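Local atomic coordinates of acidocalcisomal pyrophosphatase (PDB entry 5CUY), a protein that probably hydrolyses inorganic pyrophosphate to phosphate with magnesium as cofactor, and joins an apparently EF-hand-like domain to its pyrophosphatase domain. Residues M76-M81 / V131-F136; T39-E44 / F85-V90. The protein carries 1 engineered substitution. All coordinates share one frame; numbering follows the deposited sequence.

Contact 1 (M76-M81 / V131-F136); sequences MIKKIM and VTFEKF
Lys78 and Met81, one helical turn apart, receive the ring of Phe133 between them, while the far end of the lysine goes on to meet Glu134. The path of Lys78 accounts for both contacts. Its CB bond does not aim at the facing helix, but with CG anti to the backbone N (chi1 -163°) and the rest of the chain extended, the side chain runs past the phenylalanine. CG lies in the plane of the Phe133 ring, at its edge, 3.9 Å from CE2. Further out, CE comes to 3.3 Å from Glu134 OE2, and NZ closes a salt bridge to that oxygen at 2.9 Å, using OE2's syn lone pair. Glu134 leaves its backbone pointing elsewhere, and the bend at chi2 (-55°) brings its carboxylate back across the lysine at about a right angle. Next to this salt bridge, Phe133 CZ sits 3.7 Å from the carbonyl oxygen of Lys78 and 3.9 Å from Met81 CB. Met81 itself is doubly bent, and its CE reaches the edge of the Phe136 ring, 3.9 Å from CE2. Thr132 is the N-cap of helix 133-142, its OG1 accepting from Lys135 N. Helix 74-86 thus packs against that helix in what sequence and topology suggest is a pair of EF-hands; Phe136 also reaches helix 98-107, and Asn255 of the second subunit touches Met81.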
ATOM      1  N   MET D  76      -1.198  41.023 -31.107  1.00 34.57           N
ATOM      2  CA  MET D  76      -1.498  40.747 -29.701  1.00 34.28           C
ATOM      3  C   MET D  76      -0.231  40.832 -28.859  1.00 33.80           C
ATOM      4  O   MET D  76      -0.259  41.283 -27.715  1.00 35.10           O
ATOM      5  CB  MET D  76      -2.151  39.354 -29.524  1.00 32.35           C
ATOM      6  CG  MET D  76      -3.518  39.276 -30.148  1.00 33.94           C
ATOM      7  SD  MET D  76      -4.133  37.587 -30.512  1.00 37.51           S
ATOM      8  CE  MET D  76      -4.308  36.879 -28.900  1.00 35.10           C
ATOM      9  N   ILE D  77       0.874  40.391 -29.420  1.00 31.97           N
ATOM     10  CA  ILE D  77       2.100  40.411 -28.696  1.00 33.13           C
ATOM     11  C   ILE D  77       2.501  41.859 -28.476  1.00 35.55           C
ATOM     12  O   ILE D  77       2.933  42.220 -27.382  1.00 34.96           O
ATOM     13  CB  ILE D  77       3.164  39.604 -29.459  1.00 32.17           C
ATOM     14  CG1 ILE D  77       2.820  38.104 -29.342  1.00 32.22           C
ATOM     15  CG2 ILE D  77       4.566  39.896 -28.916  1.00 28.82           C
ATOM     16  CD1 ILE D  77       3.558  37.223 -30.358  1.00 30.75           C
ATOM     17  N   LYS D  78       2.308  42.696 -29.494  1.00 36.74           N
ATOM     18  CA  LYS D  78       2.658  44.111 -29.378  1.00 39.44           C
ATOM     19  C   LYS D  78       1.910  44.770 -28.223  1.00 40.32           C
ATOM     20  O   LYS D  78       2.488  45.591 -27.488  1.00 41.15           O
ATOM     21  CB  LYS D  78       2.345  44.879 -30.677  1.00 40.63           C
ATOM     22  CG  LYS D  78       3.045  46.265 -30.800  1.00 39.15           C
ATOM     23  CD  LYS D  78       2.521  47.039 -32.008  1.00 40.82           C
ATOM     24  CE  LYS D  78       3.140  48.433 -32.140  1.00 41.14           C
ATOM     25  NZ  LYS D  78       2.233  49.355 -32.906  1.00 43.58           N
ATOM     26  N   LYS D  79       0.632  44.415 -28.078  1.00 38.75           N
ATOM     27  CA  LYS D  79      -0.173  44.957 -27.017  1.00 38.93           C
ATOM     28  C   LYS D  79       0.453  44.612 -25.656  1.00 40.23           C
ATOM     29  O   LYS D  79       0.697  45.509 -24.831  1.00 42.21           O
ATOM     30  CB  LYS D  79      -1.575  44.396 -27.113  1.00 38.94           C
ATOM     31  CG  LYS D  79      -2.345  44.892 -28.302  1.00 42.57           C
ATOM     32  CD  LYS D  79      -3.296  46.039 -27.937  1.00 45.09           C
ATOM     33  CE  LYS D  79      -4.070  46.648 -29.161  1.00 45.61           C
ATOM     34  NZ  LYS D  79      -3.298  47.698 -29.906  1.00 46.06           N
ATOM     35  N   ILE D  80       0.744  43.325 -25.443  1.00 37.95           N
ATOM     36  CA  ILE D  80       1.301  42.835 -24.195  1.00 35.00           C
ATOM     37  C   ILE D  80       2.685  43.415 -23.975  1.00 37.29           C
ATOM     38  O   ILE D  80       3.107  43.704 -22.853  1.00 35.01           O
ATOM     39  CB  ILE D  80       1.409  41.298 -24.246  1.00 33.11           C
ATOM     40  CG1 ILE D  80       0.035  40.702 -24.528  1.00 32.33           C
ATOM     41  CG2 ILE D  80       1.995  40.767 -22.992  1.00 27.83           C
ATOM     42  CD1 ILE D  80      -0.957  40.917 -23.458  1.00 32.22           C
ATOM     43  N   MET D  81       3.421  43.552 -25.066  1.00 39.76           N
ATOM     44  CA  MET D  81       4.765  44.083 -24.971  1.00 41.63           C
ATOM     45  C   MET D  81       4.743  45.548 -24.557  1.00 42.21           C
ATOM     46  O   MET D  81       5.534  45.966 -23.726  1.00 41.39           O
ATOM     47  CB  MET D  81       5.492  43.952 -26.304  1.00 43.51           C
ATOM     48  CG  MET D  81       5.970  42.550 -26.639  1.00 46.29           C
ATOM     49  SD  MET D  81       7.228  41.932 -25.554  1.00 48.95           S
ATOM     50  CE  MET D  81       8.723  42.655 -26.245  1.00 47.76           C
ATOM     51  N   VAL D 131      14.251  56.369 -25.818  1.00 58.94           N
ATOM     52  CA  VAL D 131      13.735  55.217 -26.577  1.00 54.32           C
ATOM     53  C   VAL D 131      12.260  54.983 -26.360  1.00 50.54           C
ATOM     54  O   VAL D 131      11.844  54.577 -25.279  1.00 49.88           O
ATOM     55  CB  VAL D 131      14.449  53.919 -26.201  1.00 53.63           C
ATOM     56  CG1 VAL D 131      14.123  52.832 -27.228  1.00 53.00           C
ATOM     57  CG2 VAL D 131      15.924  54.173 -26.120  1.00 52.60           C
ATOM     58  N   THR D 132      11.476  55.236 -27.391  1.00 46.23           N
ATOM     59  CA  THR D 132      10.042  55.051 -27.297  1.00 44.68           C
ATOM     60  C   THR D 132       9.703  53.574 -27.452  1.00 44.34           C
ATOM     61  O   THR D 132      10.495  52.806 -28.009  1.00 43.20           O
ATOM     62  CB  THR D 132       9.308  55.798 -28.415  1.00 43.53           C
ATOM     63  OG1 THR D 132       9.699  55.238 -29.684  1.00 42.69           O
ATOM     64  CG2 THR D 132       9.629  57.298 -28.371  1.00 41.61           C
ATOM     65  N   PHE D 133       8.536  53.166 -26.961  1.00 43.59           N
ATOM     66  CA  PHE D 133       8.163  51.780 -27.136  1.00 44.92           C
ATOM     67  C   PHE D 133       8.221  51.392 -28.624  1.00 44.01           C
ATOM     68  O   PHE D 133       8.695  50.298 -28.929  1.00 44.72           O
ATOM     69  CB  PHE D 133       6.761  51.475 -26.598  1.00 44.76           C
ATOM     70  CG  PHE D 133       6.287  50.103 -26.959  1.00 46.48           C
ATOM     71  CD1 PHE D 133       6.939  48.971 -26.443  1.00 47.00           C
ATOM     72  CD2 PHE D 133       5.276  49.924 -27.912  1.00 46.10           C
ATOM     73  CE1 PHE D 133       6.596  47.662 -26.886  1.00 46.28           C
ATOM     74  CE2 PHE D 133       4.930  48.636 -28.354  1.00 46.58           C
ATOM     75  CZ  PHE D 133       5.605  47.498 -27.831  1.00 46.67           C
ATOM     76  N   GLU D 134       7.769  52.279 -29.521  1.00 42.93           N
ATOM     77  CA  GLU D 134       7.758  52.028 -30.964  1.00 44.34           C
ATOM     78  C   GLU D 134       9.129  51.721 -31.528  1.00 45.58           C
ATOM     79  O   GLU D 134       9.309  50.830 -32.392  1.00 45.53           O
ATOM     80  CB  GLU D 134       7.205  53.231 -31.740  1.00 45.12           C
ATOM     81  CG  GLU D 134       5.698  53.231 -32.006  1.00 46.98           C
ATOM     82  CD  GLU D 134       5.198  51.977 -32.722  1.00 47.61           C
ATOM     83  OE1 GLU D 134       5.941  51.412 -33.564  1.00 48.77           O
ATOM     84  OE2 GLU D 134       4.054  51.565 -32.439  1.00 45.36           O
ATOM     85  N   LYS D 135      10.093  52.497 -31.063  1.00 46.02           N
ATOM     86  CA  LYS D 135      11.452  52.332 -31.499  1.00 46.56           C
ATOM     87  C   LYS D 135      11.950  50.975 -30.962  1.00 46.14           C
ATOM     88  O   LYS D 135      12.646  50.229 -31.670  1.00 46.80           O
ATOM     89  CB  LYS D 135      12.284  53.488 -30.951  1.00 47.48           C
ATOM     90  CG  LYS D 135      13.422  53.932 -31.851  1.00 51.04           C
ATOM     91  CD  LYS D 135      13.073  55.251 -32.608  1.00 54.20           C
ATOM     92  CE  LYS D 135      14.145  56.372 -32.373  1.00 54.92           C
ATOM     93  NZ  LYS D 135      13.549  57.766 -32.293  1.00 54.74           N
ATOM     94  N   PHE D 136      11.600  50.667 -29.711  1.00 44.78           N
ATOM     95  CA  PHE D 136      12.005  49.421 -29.078  1.00 44.65           C
ATOM     96  C   PHE D 136      11.391  48.276 -29.872  1.00 45.64           C
ATOM     97  O   PHE D 136      12.103  47.400 -30.365  1.00 44.30           O
ATOM     98  CB  PHE D 136      11.530  49.368 -27.611  1.00 44.14           C
ATOM     99  CG  PHE D 136      11.810  48.052 -26.920  1.00 44.93           C
ATOM    100  CD1 PHE D 136      13.110  47.648 -26.652  1.00 45.68           C
ATOM    101  CD2 PHE D 136      10.762  47.160 -26.627  1.00 45.31           C
ATOM    102  CE1 PHE D 136      13.364  46.353 -26.110  1.00 46.49           C
ATOM    103  CE2 PHE D 136      10.998  45.868 -26.088  1.00 42.90           C
ATOM    104  CZ  PHE D 136      12.284  45.468 -25.835  1.00 45.49           C
TER

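Contact 2 (T39-E44 / F85-V90); sequences TGRGSE and FSAFDV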
ATOM      1  N   THR D  39       1.887  41.929 -16.026  1.00 37.44           N
ATOM      2  CA  THR D  39       3.235  42.413 -16.197  1.00 37.27           C
ATOM      3  C   THR D  39       4.304  41.864 -15.220  1.00 39.64           C
ATOM      4  O   THR D  39       5.494  41.706 -15.584  1.00 38.77           O
ATOM      5  CB  THR D  39       3.166  43.967 -16.099  1.00 37.17           C
ATOM      6  OG1 THR D  39       3.605  44.552 -17.330  1.00 39.41           O
ATOM      7  CG2 THR D  39       3.956  44.495 -14.942  1.00 32.35           C
ATOM      8  N   GLY D  40       3.895  41.563 -13.989  1.00 40.47           N
ATOM      9  CA  GLY D  40       4.882  41.141 -13.026  1.00 45.92           C
ATOM     10  C   GLY D  40       5.614  42.341 -12.383  1.00 49.73           C
ATOM     11  O   GLY D  40       6.566  42.163 -11.623  1.00 49.16           O
ATOM     12  N   ARG D  41       5.176  43.566 -12.671  1.00 52.53           N
ATOM     13  CA  ARG D  41       5.817  44.731 -12.090  1.00 56.48           C
ATOM     14  C   ARG D  41       4.966  45.327 -10.992  1.00 58.65           C
ATOM     15  O   ARG D  41       5.288  46.383 -10.444  1.00 58.93           O
ATOM     16  CB  ARG D  41       6.106  45.787 -13.150  1.00 57.41           C
ATOM     17  CG  ARG D  41       7.068  45.326 -14.221  1.00 58.87           C
ATOM     18  CD  ARG D  41       8.408  44.918 -13.677  1.00 59.74           C
ATOM     19  NE  ARG D  41       9.300  46.056 -13.470  1.00 59.64           N
ATOM     20  CZ  ARG D  41      10.524  45.932 -12.974  1.00 58.76           C
ATOM     21  NH1 ARG D  41      10.976  44.733 -12.636  1.00 56.92           N
ATOM     22  NH2 ARG D  41      11.302  46.991 -12.835  1.00 58.37           N
ATOM     23  N   GLY D  42       3.875  44.634 -10.681  1.00 61.99           N
ATOM     24  CA  GLY D  42       2.980  45.056  -9.616  1.00 65.28           C
ATOM     25  C   GLY D  42       2.001  46.162  -9.926  1.00 67.97           C
ATOM     26  O   GLY D  42       1.492  46.295 -11.051  1.00 67.22           O
ATOM     27  N   SER D  43       1.728  46.943  -8.886  1.00 70.94           N
ATOM     28  CA  SER D  43       0.821  48.085  -8.956  1.00 73.83           C
ATOM     29  C   SER D  43       1.559  49.258  -9.595  1.00 75.58           C
ATOM     30  O   SER D  43       1.071  50.390  -9.638  1.00 75.24           O
ATOM     31  CB  SER D  43       0.353  48.453  -7.547  1.00 74.82           C
ATOM     32  OG  SER D  43      -0.449  47.413  -6.989  1.00 75.37           O
ATOM     33  N   GLU D  44       2.749  48.950 -10.093  1.00 77.98           N
ATOM     34  CA  GLU D  44       3.606  49.915 -10.754  1.00 79.97           C
ATOM     35  C   GLU D  44       3.197  50.004 -12.223  1.00 80.01           C
ATOM     36  O   GLU D  44       3.671  50.868 -12.969  1.00 80.25           O
ATOM     37  CB  GLU D  44       5.058  49.469 -10.626  1.00 81.76           C
ATOM     38  CG  GLU D  44       6.052  50.534 -10.979  1.00 85.07           C
ATOM     39  CD  GLU D  44       7.288  50.444 -10.110  1.00 88.13           C
ATOM     40  OE1 GLU D  44       8.055  49.446 -10.237  1.00 89.15           O
ATOM     41  OE2 GLU D  44       7.483  51.375  -9.290  1.00 88.97           O
ATOM     42  N   PHE D  85       6.541  47.492 -21.449  1.00 38.76           N
ATOM     43  CA  PHE D  85       7.531  48.529 -21.626  1.00 39.64           C
ATOM     44  C   PHE D  85       7.034  49.681 -20.685  1.00 41.00           C
ATOM     45  O   PHE D  85       7.745  50.124 -19.768  1.00 38.94           O
ATOM     46  CB  PHE D  85       7.513  48.967 -23.076  1.00 38.28           C
ATOM     47  CG  PHE D  85       8.649  49.867 -23.471  1.00 36.76           C
ATOM     48  CD1 PHE D  85       9.900  49.339 -23.749  1.00 35.30           C
ATOM     49  CD2 PHE D  85       8.429  51.240 -23.678  1.00 34.25           C
ATOM     50  CE1 PHE D  85      10.916  50.163 -24.248  1.00 36.80           C
ATOM     51  CE2 PHE D  85       9.430  52.073 -24.169  1.00 32.47           C
ATOM     52  CZ  PHE D  85      10.669  51.549 -24.464  1.00 34.67           C
ATOM     53  N   SER D  86       5.803  50.124 -20.913  1.00 40.95           N
ATOM     54  CA  SER D  86       5.209  51.176 -20.103  1.00 42.81           C
ATOM     55  C   SER D  86       5.467  50.963 -18.655  1.00 42.76           C
ATOM     56  O   SER D  86       5.746  51.917 -17.907  1.00 43.03           O
ATOM     57  CB  SER D  86       3.698  51.223 -20.259  1.00 44.01           C
ATOM     58  OG  SER D  86       3.321  51.695 -21.533  1.00 47.70           O
ATOM     59  N   ALA D  87       5.379  49.714 -18.236  1.00 42.77           N
ATOM     60  CA  ALA D  87       5.565  49.450 -16.808  1.00 43.26           C
ATOM     61  C   ALA D  87       6.917  49.859 -16.235  1.00 42.37           C
ATOM     62  O   ALA D  87       7.012  50.056 -15.036  1.00 41.81           O
ATOM     63  CB  ALA D  87       5.220  47.967 -16.453  1.00 41.90           C
ATOM     64  N   PHE D  88       7.948  49.994 -17.074  1.00 43.95           N
ATOM     65  CA  PHE D  88       9.275  50.438 -16.606  1.00 44.90           C
ATOM     66  C   PHE D  88       9.346  51.949 -16.648  1.00 46.23           C
ATOM     67  O   PHE D  88      10.229  52.556 -16.044  1.00 47.77           O
ATOM     68  CB  PHE D  88      10.412  49.876 -17.461  1.00 45.22           C
ATOM     69  CG  PHE D  88      10.729  48.436 -17.161  1.00 47.81           C
ATOM     70  CD1 PHE D  88       9.889  47.417 -17.605  1.00 47.90           C
ATOM     71  CD2 PHE D  88      11.816  48.103 -16.347  1.00 49.71           C
ATOM     72  CE1 PHE D  88      10.110  46.087 -17.244  1.00 50.45           C
ATOM     73  CE2 PHE D  88      12.059  46.766 -15.967  1.00 50.41           C
ATOM     74  CZ  PHE D  88      11.198  45.751 -16.418  1.00 51.07           C
ATOM     75  N   ASP D  89       8.393  52.548 -17.356  1.00 46.66           N
ATOM     76  CA  ASP D  89       8.289  53.988 -17.512  1.00 46.29           C
ATOM     77  C   ASP D  89       7.473  54.502 -16.337  1.00 46.87           C
ATOM     78  O   ASP D  89       6.369  55.007 -16.512  1.00 46.93           O
ATOM     79  CB  ASP D  89       7.576  54.283 -18.837  1.00 47.36           C
ATOM     80  CG  ASP D  89       7.519  55.778 -19.181  1.00 45.63           C
ATOM     81  OD1 ASP D  89       8.464  56.507 -18.846  1.00 44.97           O
ATOM     82  OD2 ASP D  89       6.537  56.207 -19.814  1.00 44.73           O
ATOM     83  N   VAL D  90       8.039  54.374 -15.142  1.00 47.47           N
ATOM     84  CA  VAL D  90       7.387  54.777 -13.900  1.00 49.31           C
ATOM     85  C   VAL D  90       7.019  56.246 -13.694  1.00 49.89           C
ATOM     86  O   VAL D  90       6.067  56.534 -12.954  1.00 50.55           O
ATOM     87  CB  VAL D  90       8.222  54.339 -12.690  1.00 50.45           C
ATOM     88  CG1 VAL D  90       8.470  52.829 -12.750  1.00 50.76           C
ATOM     89  CG2 VAL D  90       9.544  55.090 -12.684  1.00 50.77           C
TER
HETATM   90  O   HOH W   1       8.537  49.087 -12.746  1.00 45.62           O
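In what sequence and topology suggest is an EF-hand domain, the loop that joins helices 29-33 and 52-57 packs on the type I turn from Ser86 to Asp89, which leads into the probable first EF-hand loop, and Arg41 stacks there on Phe88. The guanidinium lies flat over one face of the ring, centres 4.0 Å apart and planes 14° from parallel. NE stands above the rim rather than the middle, 3.5 Å from CZ of Phe88. Bends at chi2 and chi3 (-59° and -83°) fold the arginine over the turn, and on the way its CG passes 3.9 Å from Ala87 CB, which Thr39 also touches. Beyond Ala87, Val90 CG1 packs 3.7 Å from Glu44 CD. A water accepts from Arg41 NE at 3.2 Å and donates to Glu44 OE1 at 2.6 Å and to Ala87 O at 2.9 Å. Tyr107 adds a cation-pi partner for Arg41 and hydrogen-bonds Thr39 O. Between the two segments, with no direct hydrogen bond, the hold comes from stacking, apolar contact and this three-way water. Stacking occupies a guanidinium face, so NE can still donate from the group's rim; the water relays between cation and carboxylate, whose charges may partly offset each other.

Overall arrangement
The two contacts share helix 74-86 and lie in the same probable EF-hand domain, their centres about 13 Å apart and both far from the magnesium site. Contact 1 joins this helix to helix 133-142 and is largely apolar, with a direct salt bridge at its more exposed side. Contact 2 instead fixes a loop without regular structure to the turn Ser86 to Asp89, where water and a guanidinium-on-ring stack do the work. Each combines buried and exposed residues. Phe85, in segment 85-90 but not touching 39-44, packs on Phe133 and Phe136, so the contacts adjoin through it. Contact 1 packs on the second subunit, whereas segment 39-44 offers it a weak hydrogen bond from Gly40.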